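Local coordinates for protein aminodeoxyfutalosine deaminase (PDB 2IMR) that catalyses the zinc-dependent deamination of aminodeoxyfutalosine to futalosine, a step of menaquinone biosynthesis, and acts more weakly on adenosine and related nucleosides, at residues Arg221-Leu226 and Asp290-Leu295; Leu235-His240 and Leu295-Thr300; Thr324-Asn329 and Arg365-Phe370; Cys334-Trp339 and Gln373-Leu378. One frame throughout, in Å; residues are numbered along the deposited sequence.

Contact 1: Arg221-Leu226 and Asp290-Leu295; sequences RLMRLL and DELGVL
Met223 and Val294 make the buried half of this contact, between helix 220-233 and the turn that ends helix 285-292. Met223 CG lies 3.6 Å from Val294 CG2, and the two side chains cross at about a right angle. CG stands anti to the backbone N (chi1 -178°), which places it in front of the valine methyl. Leu292 CD2 adds a looser touch, 4.1 Å from Met223 CG. Pro212 of strand 206-212 and Val218 also touch Met223.

The other half is partly exposed. Here Arg224 and Leu292 run alongside one another, pointing opposite ways. Arg224 CD comes to 3.4 Å from Leu292 CD1, so the aliphatic part of the arginine covers the leucine. A bend at chi3 (51°) turns NE off the line of the methylenes. Leu292 O lies 3.3 Å from Arg224 NH1, approaching the guanidinium obliquely. NH2 forms a salt bridge to Asp228, one turn further along the same helix. Gly293, with positive phi, ends helix 285-292 in a Schellman motif, and Val294 follows directly.

The join is therefore mainly apolar. The arginine contributes methylenes across the contact, while its charge is paired within its own helix. Its closeness to a carbonyl at the helix C-terminus is probably favourable electrostatically.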
loop_
_atom_site.group_PDB
_atom_site.type_symbol
_atom_site.label_atom_id
_atom_site.label_comp_id
_atom_site.label_asym_id
_atom_site.label_seq_id
_atom_site.Cartn_x
_atom_site.Cartn_y
_atom_site.Cartn_z
ATOM N N ARG A 221 -15.288 -17.563 7.682
ATOM C CA ARG A 221 -15.038 -17.791 9.100
ATOM C C ARG A 221 -13.652 -17.302 9.525
ATOM O O ARG A 221 -13.515 -16.590 10.518
ATOM C CB ARG A 221 -15.191 -19.278 9.425
ATOM C CG ARG A 221 -15.015 -19.591 10.898
ATOM C CD ARG A 221 -15.254 -21.063 11.203
ATOM N NE ARG A 221 -15.025 -21.347 12.618
ATOM C CZ ARG A 221 -15.710 -20.790 13.612
ATOM N NH1 ARG A 221 -16.677 -19.919 13.348
ATOM N NH2 ARG A 221 -15.422 -21.091 14.870
ATOM N N LEU A 222 -12.621 -17.678 8.771
ATOM C CA LEU A 222 -11.262 -17.259 9.102
ATOM C C LEU A 222 -11.109 -15.738 8.981
ATOM O O LEU A 222 -10.395 -15.113 9.767
ATOM C CB LEU A 222 -10.255 -17.969 8.189
ATOM C CG LEU A 222 -8.772 -17.618 8.381
ATOM C CD1 LEU A 222 -8.364 -17.858 9.832
ATOM C CD2 LEU A 222 -7.923 -18.450 7.434
ATOM N N MET A 223 -11.785 -15.144 8.001
ATOM C CA MET A 223 -11.715 -13.698 7.800
ATOM C C MET A 223 -12.240 -12.949 9.029
ATOM O O MET A 223 -11.639 -11.970 9.474
ATOM C CB MET A 223 -12.522 -13.295 6.563
ATOM C CG MET A 223 -12.482 -11.797 6.241
ATOM S SD MET A 223 -10.840 -11.218 5.741
ATOM C CE MET A 223 -10.834 -11.727 4.033
ATOM N N ARG A 224 -13.363 -13.407 9.574
ATOM C CA ARG A 224 -13.929 -12.765 10.756
ATOM C C ARG A 224 -13.094 -13.017 12.002
ATOM O O ARG A 224 -12.965 -12.135 12.851
ATOM C CB ARG A 224 -15.366 -13.235 10.996
ATOM C CG ARG A 224 -16.371 -12.590 10.066
ATOM C CD ARG A 224 -17.781 -12.671 10.639
ATOM N NE ARG A 224 -17.861 -12.190 12.022
ATOM C CZ ARG A 224 -17.344 -11.043 12.461
ATOM N NH1 ARG A 224 -16.695 -10.238 11.631
ATOM N NH2 ARG A 224 -17.491 -10.694 13.734
ATOM N N LEU A 225 -12.532 -14.218 12.124
ATOM C CA LEU A 225 -11.694 -14.526 13.277
ATOM C C LEU A 225 -10.495 -13.590 13.259
ATOM O O LEU A 225 -10.088 -13.058 14.292
ATOM C CB LEU A 225 -11.201 -15.978 13.229
ATOM C CG LEU A 225 -12.209 -17.089 13.533
ATOM C CD1 LEU A 225 -11.538 -18.455 13.392
ATOM C CD2 LEU A 225 -12.751 -16.904 14.942
ATOM N N LEU A 226 -9.940 -13.381 12.070
ATOM C CA LEU A 226 -8.778 -12.517 11.925
ATOM C C LEU A 226 -9.097 -11.044 12.166
ATOM O O LEU A 226 -8.383 -10.369 12.913
ATOM C CB LEU A 226 -8.163 -12.683 10.529
ATOM C CG LEU A 226 -7.592 -14.065 10.191
ATOM C CD1 LEU A 226 -7.248 -14.125 8.692
ATOM C CD2 LEU A 226 -6.356 -14.337 11.056
ATOM N N ASP A 290 -18.321 -5.960 3.878
ATOM C CA ASP A 290 -19.091 -5.012 4.664
ATOM C C ASP A 290 -20.190 -5.724 5.452
ATOM O O ASP A 290 -20.335 -5.510 6.657
ATOM C CB ASP A 290 -19.692 -3.949 3.742
ATOM C CG ASP A 290 -20.258 -2.765 4.507
ATOM O OD1 ASP A 290 -19.653 -2.364 5.528
ATOM O OD2 ASP A 290 -21.296 -2.225 4.077
ATOM N N GLU A 291 -20.949 -6.583 4.780
ATOM C CA GLU A 291 -22.030 -7.303 5.450
ATOM C C GLU A 291 -21.506 -8.388 6.379
ATOM O O GLU A 291 -22.204 -8.813 7.302
ATOM C CB GLU A 291 -22.991 -7.903 4.425
ATOM C CG GLU A 291 -23.519 -6.875 3.442
ATOM C CD GLU A 291 -24.713 -7.359 2.656
ATOM O OE1 GLU A 291 -24.811 -8.577 2.393
ATOM O OE2 GLU A 291 -25.552 -6.513 2.284
ATOM N N LEU A 292 -20.275 -8.831 6.139
ATOM C CA LEU A 292 -19.671 -9.848 6.985
ATOM C C LEU A 292 -19.232 -9.207 8.293
ATOM O O LEU A 292 -18.958 -9.902 9.270
ATOM C CB LEU A 292 -18.461 -10.485 6.290
ATOM C CG LEU A 292 -17.759 -11.616 7.046
ATOM C CD1 LEU A 292 -18.749 -12.732 7.362
ATOM C CD2 LEU A 292 -16.615 -12.159 6.198
ATOM N N GLY A 293 -19.163 -7.877 8.299
ATOM C CA GLY A 293 -18.766 -7.156 9.495
ATOM C C GLY A 293 -17.271 -6.935 9.596
ATOM O O GLY A 293 -16.769 -6.491 10.628
ATOM N N VAL A 294 -16.554 -7.246 8.520
ATOM C CA VAL A 294 -15.106 -7.083 8.502
ATOM C C VAL A 294 -14.676 -5.621 8.358
ATOM O O VAL A 294 -13.647 -5.224 8.905
ATOM C CB VAL A 294 -14.480 -7.925 7.361
ATOM C CG1 VAL A 294 -12.984 -7.664 7.260
ATOM C CG2 VAL A 294 -14.732 -9.400 7.625
ATOM N N LEU A 295 -15.451 -4.814 7.637
ATOM C CA LEU A 295 -15.075 -3.411 7.466
ATOM C C LEU A 295 -15.184 -2.631 8.769
ATOM O O LEU A 295 -14.650 -1.526 8.892
ATOM C CB LEU A 295 -15.921 -2.745 6.374
ATOM C CG LEU A 295 -15.766 -3.361 4.975
ATOM C CD1 LEU A 295 -16.375 -2.446 3.935
ATOM C CD2 LEU A 295 -14.286 -3.581 4.660
#

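Contact 2: Leu235-His240 and Leu295-Thr300; sequences LPLQIH and LAARPT. With ZN (zinc ion), chain B.
Leu237 O accepts a hydrogen bond from Thr300 N, and Thr300 O accepts one from Ile239 N. In the amidohydrolase TIM barrel they join the start of strand 238-241 and the residue before it to the start of the parallel strand 300-303. Thr300 N is 2.9 Å from Leu237 O. The second bond, Ile239 N to Thr300 O, measures 3.0 Å. Gln238 CA adds a CA-H...O contact to the same Thr300 O. A water donates to Leu237 O and also bonds Thr300 OG1. A second water accepts from Leu237 N and donates weakly to Arg298 O.

Gln238 and Thr300 form the parallel bridge pair. Their side chains lie side by side and point the same way, with Gln238 CG 3.8 Å from Thr300 CB. Gln238 OE1 bonds His99 ND1, which makes it a second-shell group for a zinc ligand. Gln238 NE2 bonds Ala98 O.

Leu237 and Ile239 both pack on Pro299. Leu237 CB is 3.6 Å from Pro299 CB, and Ile239 CD1 is 3.9 Å from that same carbon. Leu237 CD1 also meets Ala297 CB. Near the C-terminal end of strand 238-241, His240 binds zinc together with His99, His101 and a water; His240 NE2 lies 2.1 Å from the metal.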
loop_
_atom_site.group_PDB
_atom_site.type_symbol
_atom_site.label_atom_id
_atom_site.label_comp_id
_atom_site.label_asym_id
_atom_site.label_seq_id
_atom_site.Cartn_x
_atom_site.Cartn_y
_atom_site.Cartn_z
ATOM N N LEU A 235 -4.301 -4.492 16.119
ATOM C CA LEU A 235 -3.364 -4.813 15.044
ATOM C C LEU A 235 -3.867 -4.271 13.708
ATOM O O LEU A 235 -5.001 -4.532 13.313
ATOM C CB LEU A 235 -3.183 -6.329 14.922
ATOM C CG LEU A 235 -2.448 -7.069 16.039
ATOM C CD1 LEU A 235 -2.523 -8.561 15.781
ATOM C CD2 LEU A 235 -0.998 -6.608 16.102
ATOM N N PRO A 236 -3.031 -3.500 12.994
ATOM C CA PRO A 236 -3.480 -2.970 11.706
ATOM C C PRO A 236 -3.749 -4.102 10.717
ATOM O O PRO A 236 -3.151 -5.178 10.806
ATOM C CB PRO A 236 -2.325 -2.060 11.281
ATOM C CG PRO A 236 -1.140 -2.662 11.952
ATOM C CD PRO A 236 -1.680 -3.019 13.320
ATOM N N LEU A 237 -4.672 -3.860 9.792
ATOM C CA LEU A 237 -5.042 -4.852 8.792
ATOM C C LEU A 237 -4.885 -4.333 7.372
ATOM O O LEU A 237 -5.025 -3.141 7.117
ATOM C CB LEU A 237 -6.514 -5.260 8.962
ATOM C CG LEU A 237 -6.997 -6.138 10.117
ATOM C CD1 LEU A 237 -8.515 -6.013 10.234
ATOM C CD2 LEU A 237 -6.597 -7.583 9.879
ATOM N N GLN A 238 -4.576 -5.247 6.457
ATOM C CA GLN A 238 -4.489 -4.941 5.031
ATOM C C GLN A 238 -5.054 -6.161 4.318
ATOM O O GLN A 238 -4.656 -7.297 4.601
ATOM C CB GLN A 238 -3.052 -4.665 4.568
ATOM C CG GLN A 238 -2.755 -3.171 4.423
ATOM C CD GLN A 238 -1.477 -2.871 3.644
ATOM O OE1 GLN A 238 -1.197 -3.498 2.624
ATOM N NE2 GLN A 238 -0.713 -1.889 4.111
ATOM N N ILE A 239 -6.006 -5.920 3.425
ATOM C CA ILE A 239 -6.653 -6.981 2.655
ATOM C C ILE A 239 -6.623 -6.573 1.177
ATOM O O ILE A 239 -6.955 -5.434 0.848
ATOM C CB ILE A 239 -8.150 -7.149 3.065
ATOM C CG1 ILE A 239 -8.272 -7.321 4.580
ATOM C CG2 ILE A 239 -8.764 -8.357 2.345
ATOM C CD1 ILE A 239 -9.708 -7.306 5.081
ATOM N N HIS A 240 -6.201 -7.480 0.296
ATOM C CA HIS A 240 -6.199 -7.183 -1.140
ATOM C C HIS A 240 -7.639 -7.371 -1.583
ATOM O O HIS A 240 -8.188 -8.456 -1.419
ATOM C CB HIS A 240 -5.340 -8.171 -1.931
ATOM C CG HIS A 240 -3.906 -8.214 -1.510
ATOM N ND1 HIS A 240 -3.438 -9.088 -0.553
ATOM C CD2 HIS A 240 -2.827 -7.523 -1.947
ATOM C CE1 HIS A 240 -2.132 -8.936 -0.421
ATOM N NE2 HIS A 240 -1.737 -7.994 -1.257
ATOM N N LEU A 295 -15.451 -4.814 7.637
ATOM C CA LEU A 295 -15.075 -3.411 7.466
ATOM C C LEU A 295 -15.184 -2.631 8.769
ATOM O O LEU A 295 -14.650 -1.526 8.892
ATOM C CB LEU A 295 -15.921 -2.745 6.374
ATOM C CG LEU A 295 -15.766 -3.361 4.975
ATOM C CD1 LEU A 295 -16.375 -2.446 3.935
ATOM C CD2 LEU A 295 -14.286 -3.581 4.660
ATOM N N ALA A 296 -15.861 -3.224 9.747
ATOM C CA ALA A 296 -16.032 -2.601 11.056
ATOM C C ALA A 296 -14.678 -2.393 11.726
ATOM O O ALA A 296 -14.507 -1.476 12.531
ATOM C CB ALA A 296 -16.923 -3.477 11.936
ATOM N N ALA A 297 -13.717 -3.249 11.391
ATOM C CA ALA A 297 -12.375 -3.161 11.959
ATOM C C ALA A 297 -11.514 -2.110 11.242
ATOM O O ALA A 297 -10.340 -1.931 11.571
ATOM C CB ALA A 297 -11.698 -4.530 11.891
ATOM N N ARG A 298 -12.112 -1.414 10.278
ATOM C CA ARG A 298 -11.421 -0.387 9.494
ATOM C C ARG A 298 -10.127 -0.881 8.851
ATOM O O ARG A 298 -9.090 -0.215 8.929
ATOM C CB ARG A 298 -11.104 0.843 10.352
ATOM C CG ARG A 298 -12.276 1.778 10.602
ATOM C CD ARG A 298 -11.784 3.041 11.291
ATOM N NE ARG A 298 -11.074 2.726 12.528
ATOM C CZ ARG A 298 -10.036 3.413 12.996
ATOM N NH1 ARG A 298 -9.574 4.465 12.332
ATOM N NH2 ARG A 298 -9.448 3.040 14.127
ATOM N N PRO A 299 -10.166 -2.056 8.204
ATOM C CA PRO A 299 -8.946 -2.565 7.571
ATOM C C PRO A 299 -8.585 -1.711 6.362
ATOM O O PRO A 299 -9.466 -1.116 5.735
ATOM C CB PRO A 299 -9.348 -3.971 7.148
ATOM C CG PRO A 299 -10.792 -3.774 6.752
ATOM C CD PRO A 299 -11.313 -2.939 7.914
ATOM N N THR A 300 -7.297 -1.643 6.041
ATOM C CA THR A 300 -6.866 -0.901 4.868
ATOM C C THR A 300 -7.072 -1.851 3.689
ATOM O O THR A 300 -6.633 -2.999 3.724
ATOM C CB THR A 300 -5.380 -0.491 4.969
ATOM O OG1 THR A 300 -5.229 0.474 6.015
ATOM C CG2 THR A 300 -4.898 0.119 3.664
HETATM ZN ZN ZN B . 0.017 -7.373 -2.188
HETATM O O HOH W 1 -6.075 -1.342 9.775
HETATM O O HOH W 2 -3.385 -1.121 7.723
HETATM O O HOH W 3 -0.344 -6.998 -3.903
#

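Contact 3: Thr324-Asn329 and Arg365-Phe370; sequences TCPRSN and REEVTF
Arg327, Glu366 and Glu367 form a largely buried salt-bridge network between two helices of the barrel's C-terminal half. Helix 326-331 starts right after strand 322-324, with Cys325 as its N-cap residue. Helix 365-374 supplies both glutamates.

Arg327 NE donates to Glu367 OE2 at 2.7 Å. This oxygen lies in the guanidinium plane, but NE meets it from above the carboxylate plane. NH2 adds a weak bond to the same oxygen. NH1 donates to Glu366 OE1, also at 2.7 Å, using the anti lone pair of that oxygen. The guanidinium stands steeply to both carboxylate planes, 84° from that of Glu366. Thr361 OG1 bonds both Arg327 NH2 and Glu366 OE1.

Glu367 also holds the first turn of helix 326-331. A bend at chi2 (-63°) turns its carboxylate back toward that helix. OE1 accepts from Arg327 N at 2.9 Å through its syn lone pair, and the bond is almost straight. OE2 accepts from a water that in turn accepts from Ser328 N. The helix N-terminus would probably stabilise the negative charge. Ser328 OG bonds Asp354, a zinc-binding residue, so this helix start borders the metal site.

The apolar contacts centre on Phe370. Pro326 CB touches its CD2 at 3.5 Å. Arg327 CG makes a CH-pi contact over one ring face, 4.0 Å from the centroid. Away from the ring, Glu366 CB lies over one face of the guanidinium, 3.3 Å from Arg327 NH1.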
loop_
_atom_site.group_PDB
_atom_site.type_symbol
_atom_site.label_atom_id
_atom_site.label_comp_id
_atom_site.label_asym_id
_atom_site.label_seq_id
_atom_site.Cartn_x
_atom_site.Cartn_y
_atom_site.Cartn_z
ATOM N N THR A 324 -3.297 2.198 -3.368
ATOM C CA THR A 324 -3.309 1.899 -4.792
ATOM C C THR A 324 -1.858 1.691 -5.242
ATOM O O THR A 324 -0.955 2.357 -4.742
ATOM C CB THR A 324 -3.990 3.044 -5.597
ATOM O OG1 THR A 324 -3.982 2.736 -6.998
ATOM C CG2 THR A 324 -3.278 4.366 -5.371
ATOM N N CYS A 325 -1.650 0.737 -6.155
ATOM C CA CYS A 325 -0.328 0.409 -6.701
ATOM C C CYS A 325 -0.459 0.558 -8.221
ATOM O O CYS A 325 -0.705 -0.412 -8.940
ATOM C CB CYS A 325 0.053 -1.038 -6.337
ATOM S SG CYS A 325 0.029 -1.422 -4.547
ATOM N N PRO A 326 -0.298 1.789 -8.728
ATOM C CA PRO A 326 -0.405 2.125 -10.153
ATOM C C PRO A 326 0.279 1.205 -11.160
ATOM O O PRO A 326 -0.385 0.564 -11.972
ATOM C CB PRO A 326 0.133 3.552 -10.208
ATOM C CG PRO A 326 -0.263 4.100 -8.886
ATOM C CD PRO A 326 0.104 2.972 -7.954
ATOM N N ARG A 327 1.602 1.143 -11.127
ATOM C CA ARG A 327 2.305 0.306 -12.087
ATOM C C ARG A 327 1.888 -1.153 -12.030
ATOM O O ARG A 327 1.668 -1.780 -13.066
ATOM C CB ARG A 327 3.814 0.446 -11.894
ATOM C CG ARG A 327 4.306 1.827 -12.289
ATOM C CD ARG A 327 5.807 1.955 -12.106
ATOM N NE ARG A 327 6.195 1.797 -10.710
ATOM C CZ ARG A 327 7.445 1.896 -10.272
ATOM N NH1 ARG A 327 8.433 2.153 -11.126
ATOM N NH2 ARG A 327 7.709 1.737 -8.984
ATOM N N SER A 328 1.770 -1.693 -10.821
ATOM C CA SER A 328 1.367 -3.081 -10.666
ATOM C C SER A 328 0.034 -3.355 -11.360
ATOM O O SER A 328 -0.102 -4.344 -12.079
ATOM C CB SER A 328 1.254 -3.445 -9.181
ATOM O OG SER A 328 0.851 -4.795 -9.029
ATOM N N ASN A 329 -0.952 -2.483 -11.151
ATOM C CA ASN A 329 -2.261 -2.681 -11.776
ATOM C C ASN A 329 -2.152 -2.687 -13.291
ATOM O O ASN A 329 -2.838 -3.449 -13.972
ATOM C CB ASN A 329 -3.246 -1.586 -11.367
ATOM C CG ASN A 329 -3.588 -1.620 -9.891
ATOM O OD1 ASN A 329 -3.363 -2.619 -9.201
ATOM N ND2 ASN A 329 -4.153 -0.534 -9.403
ATOM N N ARG A 365 8.259 7.153 -5.602
ATOM C CA ARG A 365 8.344 8.401 -6.361
ATOM C C ARG A 365 7.927 8.112 -7.800
ATOM O O ARG A 365 7.355 8.961 -8.487
ATOM C CB ARG A 365 9.776 8.952 -6.350
ATOM C CG ARG A 365 10.322 9.235 -4.960
ATOM C CD ARG A 365 11.749 9.749 -5.055
ATOM N NE ARG A 365 12.358 10.001 -3.753
ATOM C CZ ARG A 365 12.651 9.057 -2.863
ATOM N NH1 ARG A 365 12.389 7.784 -3.124
ATOM N NH2 ARG A 365 13.228 9.387 -1.716
ATOM N N GLU A 366 8.220 6.902 -8.252
ATOM C CA GLU A 366 7.888 6.493 -9.603
ATOM C C GLU A 366 6.393 6.232 -9.782
ATOM O O GLU A 366 5.865 6.352 -10.889
ATOM C CB GLU A 366 8.733 5.270 -9.976
ATOM C CG GLU A 366 10.192 5.669 -10.255
ATOM C CD GLU A 366 11.175 4.512 -10.230
ATOM O OE1 GLU A 366 10.756 3.347 -10.347
ATOM O OE2 GLU A 366 12.388 4.780 -10.103
ATOM N N GLU A 367 5.710 5.894 -8.694
ATOM C CA GLU A 367 4.271 5.655 -8.760
ATOM C C GLU A 367 3.566 6.998 -8.867
ATOM O O GLU A 367 2.507 7.105 -9.477
ATOM C CB GLU A 367 3.783 4.918 -7.511
ATOM C CG GLU A 367 4.372 3.520 -7.332
ATOM C CD GLU A 367 4.001 2.556 -8.452
ATOM O OE1 GLU A 367 3.059 2.848 -9.219
ATOM O OE2 GLU A 367 4.652 1.488 -8.551
ATOM N N VAL A 368 4.159 8.025 -8.263
ATOM C CA VAL A 368 3.587 9.365 -8.315
ATOM C C VAL A 368 3.610 9.829 -9.767
ATOM O O VAL A 368 2.625 10.356 -10.281
ATOM C CB VAL A 368 4.394 10.352 -7.431
ATOM C CG1 VAL A 368 3.963 11.795 -7.709
ATOM C CG2 VAL A 368 4.173 10.019 -5.960
ATOM N N THR A 369 4.740 9.617 -10.429
ATOM C CA THR A 369 4.880 10.001 -11.824
ATOM C C THR A 369 3.857 9.261 -12.671
ATOM O O THR A 369 3.186 9.857 -13.511
ATOM C CB THR A 369 6.296 9.686 -12.333
ATOM O OG1 THR A 369 7.234 10.519 -11.645
ATOM C CG2 THR A 369 6.406 9.922 -13.835
ATOM N N PHE A 370 3.734 7.958 -12.438
ATOM C CA PHE A 370 2.789 7.131 -13.184
ATOM C C PHE A 370 1.349 7.581 -12.932
ATOM O O PHE A 370 0.538 7.636 -13.854
ATOM C CB PHE A 370 2.930 5.661 -12.771
ATOM C CG PHE A 370 2.325 4.698 -13.750
ATOM C CD1 PHE A 370 2.991 4.375 -14.930
ATOM C CD2 PHE A 370 1.080 4.129 -13.509
ATOM C CE1 PHE A 370 2.426 3.498 -15.855
ATOM C CE2 PHE A 370 0.507 3.254 -14.425
ATOM C CZ PHE A 370 1.180 2.937 -15.603
HETATM O O HOH W 4 2.925 -0.587 -8.441
#

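Contact 4: Cys334-Trp339 and Gln373-Leu378; sequences CGTFDW and QLYPGL
Tyr375 CG stands anti to its own carbonyl carbon (chi1 -44°), and Trp339 CG stands anti to its backbone N (chi1 -161°). With these rotamers the two side chains cross at about a right angle. The edge of the Trp339 indole points at the face of the phenol, an edge-to-face pair with planes at 71°. Trp339 CB lies over the ring centre in a CH-pi contact, 3.8 Å from the centroid. Leu374 CB covers the opposite face, so the phenol is clamped on both sides.

The hydroxyl is fixed too. Tyr375 OH donates to Phe337 O at 2.6 Å. Thr336 meets the phenol tip to tip, its CG2 3.7 Å from Tyr375 OH. On the indole, Leu378 CD2 sits over one face, 3.6 Å from Trp339 CG. Leu378 closes the type I turn that starts at Tyr375.

Tyr375 is the first residue beyond helix 365-374. Its hydroxyl bond therefore ties the end of that helix to the loop before helix 339-344, where Asp338 is the N-cap residue. Trp339 continues inward against Thr324 of strand 322-324 and Val349 and Leu351 of strand 349-351. Val382, Leu383 and Ala386 of helix 380-395 also touch it.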
loop_
_atom_site.group_PDB
_atom_site.type_symbol
_atom_site.label_atom_id
_atom_site.label_comp_id
_atom_site.label_asym_id
_atom_site.label_seq_id
_atom_site.Cartn_x
_atom_site.Cartn_y
_atom_site.Cartn_z
ATOM N N CYS A 334 -5.163 -5.159 -14.653
ATOM C CA CYS A 334 -6.288 -5.174 -13.722
ATOM C C CYS A 334 -7.292 -4.064 -13.931
ATOM O O CYS A 334 -8.368 -4.078 -13.338
ATOM C CB CYS A 334 -5.786 -5.046 -12.291
ATOM S SG CYS A 334 -4.748 -6.384 -11.753
ATOM N N GLY A 335 -6.940 -3.096 -14.762
ATOM C CA GLY A 335 -7.820 -1.963 -14.951
ATOM C C GLY A 335 -7.183 -0.825 -14.173
ATOM O O GLY A 335 -6.063 -0.973 -13.670
ATOM N N THR A 336 -7.880 0.298 -14.043
ATOM C CA THR A 336 -7.312 1.444 -13.345
ATOM C C THR A 336 -8.122 1.893 -12.130
ATOM O O THR A 336 -9.332 2.070 -12.217
ATOM C CB THR A 336 -7.163 2.639 -14.319
ATOM O OG1 THR A 336 -6.367 2.238 -15.441
ATOM C CG2 THR A 336 -6.495 3.820 -13.634
ATOM N N PHE A 337 -7.432 2.052 -11.001
ATOM C CA PHE A 337 -8.031 2.509 -9.744
ATOM C C PHE A 337 -8.681 3.866 -10.008
ATOM O O PHE A 337 -8.046 4.761 -10.560
ATOM C CB PHE A 337 -6.928 2.655 -8.687
ATOM C CG PHE A 337 -7.379 3.286 -7.397
ATOM C CD1 PHE A 337 -8.239 2.612 -6.534
ATOM C CD2 PHE A 337 -6.904 4.546 -7.023
ATOM C CE1 PHE A 337 -8.616 3.176 -5.320
ATOM C CE2 PHE A 337 -7.275 5.118 -5.812
ATOM C CZ PHE A 337 -8.135 4.432 -4.954
ATOM N N ASP A 338 -9.939 4.021 -9.610
ATOM C CA ASP A 338 -10.639 5.287 -9.828
ATOM C C ASP A 338 -10.306 6.262 -8.702
ATOM O O ASP A 338 -11.114 6.489 -7.806
ATOM C CB ASP A 338 -12.153 5.055 -9.879
ATOM C CG ASP A 338 -12.896 6.216 -10.517
ATOM O OD1 ASP A 338 -12.351 7.339 -10.512
ATOM O OD2 ASP A 338 -14.019 6.007 -11.015
ATOM N N TRP A 339 -9.111 6.840 -8.742
ATOM C CA TRP A 339 -8.710 7.761 -7.690
ATOM C C TRP A 339 -9.674 8.943 -7.557
ATOM O O TRP A 339 -10.095 9.284 -6.452
ATOM C CB TRP A 339 -7.288 8.278 -7.940
ATOM C CG TRP A 339 -6.630 8.852 -6.714
ATOM C CD1 TRP A 339 -7.212 9.626 -5.750
ATOM C CD2 TRP A 339 -5.247 8.739 -6.355
ATOM N NE1 TRP A 339 -6.279 10.004 -4.816
ATOM C CE2 TRP A 339 -5.065 9.473 -5.163
ATOM C CE3 TRP A 339 -4.145 8.090 -6.928
ATOM C CZ2 TRP A 339 -3.822 9.576 -4.530
ATOM C CZ3 TRP A 339 -2.908 8.192 -6.303
ATOM C CH2 TRP A 339 -2.757 8.931 -5.114
ATOM N N GLN A 373 0.116 10.574 -14.820
ATOM C CA GLN A 373 -0.284 10.240 -16.176
ATOM C C GLN A 373 -1.666 9.586 -16.214
ATOM O O GLN A 373 -2.450 9.824 -17.134
ATOM C CB GLN A 373 0.771 9.328 -16.793
ATOM C CG GLN A 373 2.169 9.905 -16.644
ATOM C CD GLN A 373 3.258 8.954 -17.077
ATOM O OE1 GLN A 373 3.023 7.757 -17.262
ATOM N NE2 GLN A 373 4.471 9.482 -17.229
ATOM N N LEU A 374 -1.965 8.766 -15.211
ATOM C CA LEU A 374 -3.264 8.096 -15.142
ATOM C C LEU A 374 -4.416 9.056 -14.874
ATOM O O LEU A 374 -5.519 8.875 -15.392
ATOM C CB LEU A 374 -3.278 7.047 -14.024
ATOM C CG LEU A 374 -2.407 5.801 -14.127
ATOM C CD1 LEU A 374 -2.534 5.003 -12.819
ATOM C CD2 LEU A 374 -2.846 4.956 -15.312
ATOM N N TYR A 375 -4.167 10.066 -14.050
ATOM C CA TYR A 375 -5.220 11.000 -13.677
ATOM C C TYR A 375 -4.932 12.447 -14.063
ATOM O O TYR A 375 -4.621 13.282 -13.210
ATOM C CB TYR A 375 -5.462 10.888 -12.172
ATOM C CG TYR A 375 -5.496 9.447 -11.692
ATOM C CD1 TYR A 375 -4.440 8.909 -10.954
ATOM C CD2 TYR A 375 -6.568 8.616 -12.008
ATOM C CE1 TYR A 375 -4.452 7.575 -10.548
ATOM C CE2 TYR A 375 -6.592 7.284 -11.606
ATOM C CZ TYR A 375 -5.532 6.771 -10.881
ATOM O OH TYR A 375 -5.550 5.448 -10.503
ATOM N N PRO A 376 -5.066 12.766 -15.360
ATOM C CA PRO A 376 -4.817 14.120 -15.868
ATOM C C PRO A 376 -5.610 15.230 -15.184
ATOM O O PRO A 376 -5.114 16.341 -15.027
ATOM C CB PRO A 376 -5.145 13.994 -17.355
ATOM C CG PRO A 376 -6.194 12.923 -17.382
ATOM C CD PRO A 376 -5.626 11.907 -16.416
ATOM N N GLY A 377 -6.838 14.931 -14.771
ATOM C CA GLY A 377 -7.650 15.948 -14.122
ATOM C C GLY A 377 -7.444 16.046 -12.623
ATOM O O GLY A 377 -7.914 16.990 -11.982
ATOM N N LEU A 378 -6.735 15.076 -12.056
ATOM C CA LEU A 378 -6.488 15.056 -10.621
ATOM C C LEU A 378 -5.361 16.005 -10.217
ATOM O O LEU A 378 -4.284 16.006 -10.813
ATOM C CB LEU A 378 -6.155 13.630 -10.181
ATOM C CG LEU A 378 -6.154 13.337 -8.680
ATOM C CD1 LEU A 378 -7.544 13.596 -8.111
ATOM C CD2 LEU A 378 -5.747 11.890 -8.448
#

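Following the chain, helix 220-233 opens contact 1 and strand 238-241 then opens contact 2. Contact 1 closes at 290-295, after a 63-residue excursion, and contact 2 closes at 295-300, starting from the shared Leu295. The two cross. Val294 and Met223 of contact 1 pack on Ile239 of contact 2, joining an outer helix layer to the barrel strands. Contacts 3 and 4 come later, in series with the first two, and cross each other. They open at 324-329 and 334-339. Contact 3 closes on helix 365-374, contact 4 at its end and the turn after it. Thr324 packs on Phe337 and Trp339. Contacts 2 and 3 do not touch, but contact 2 supplies a zinc ligand and contact 3 lies beside the site.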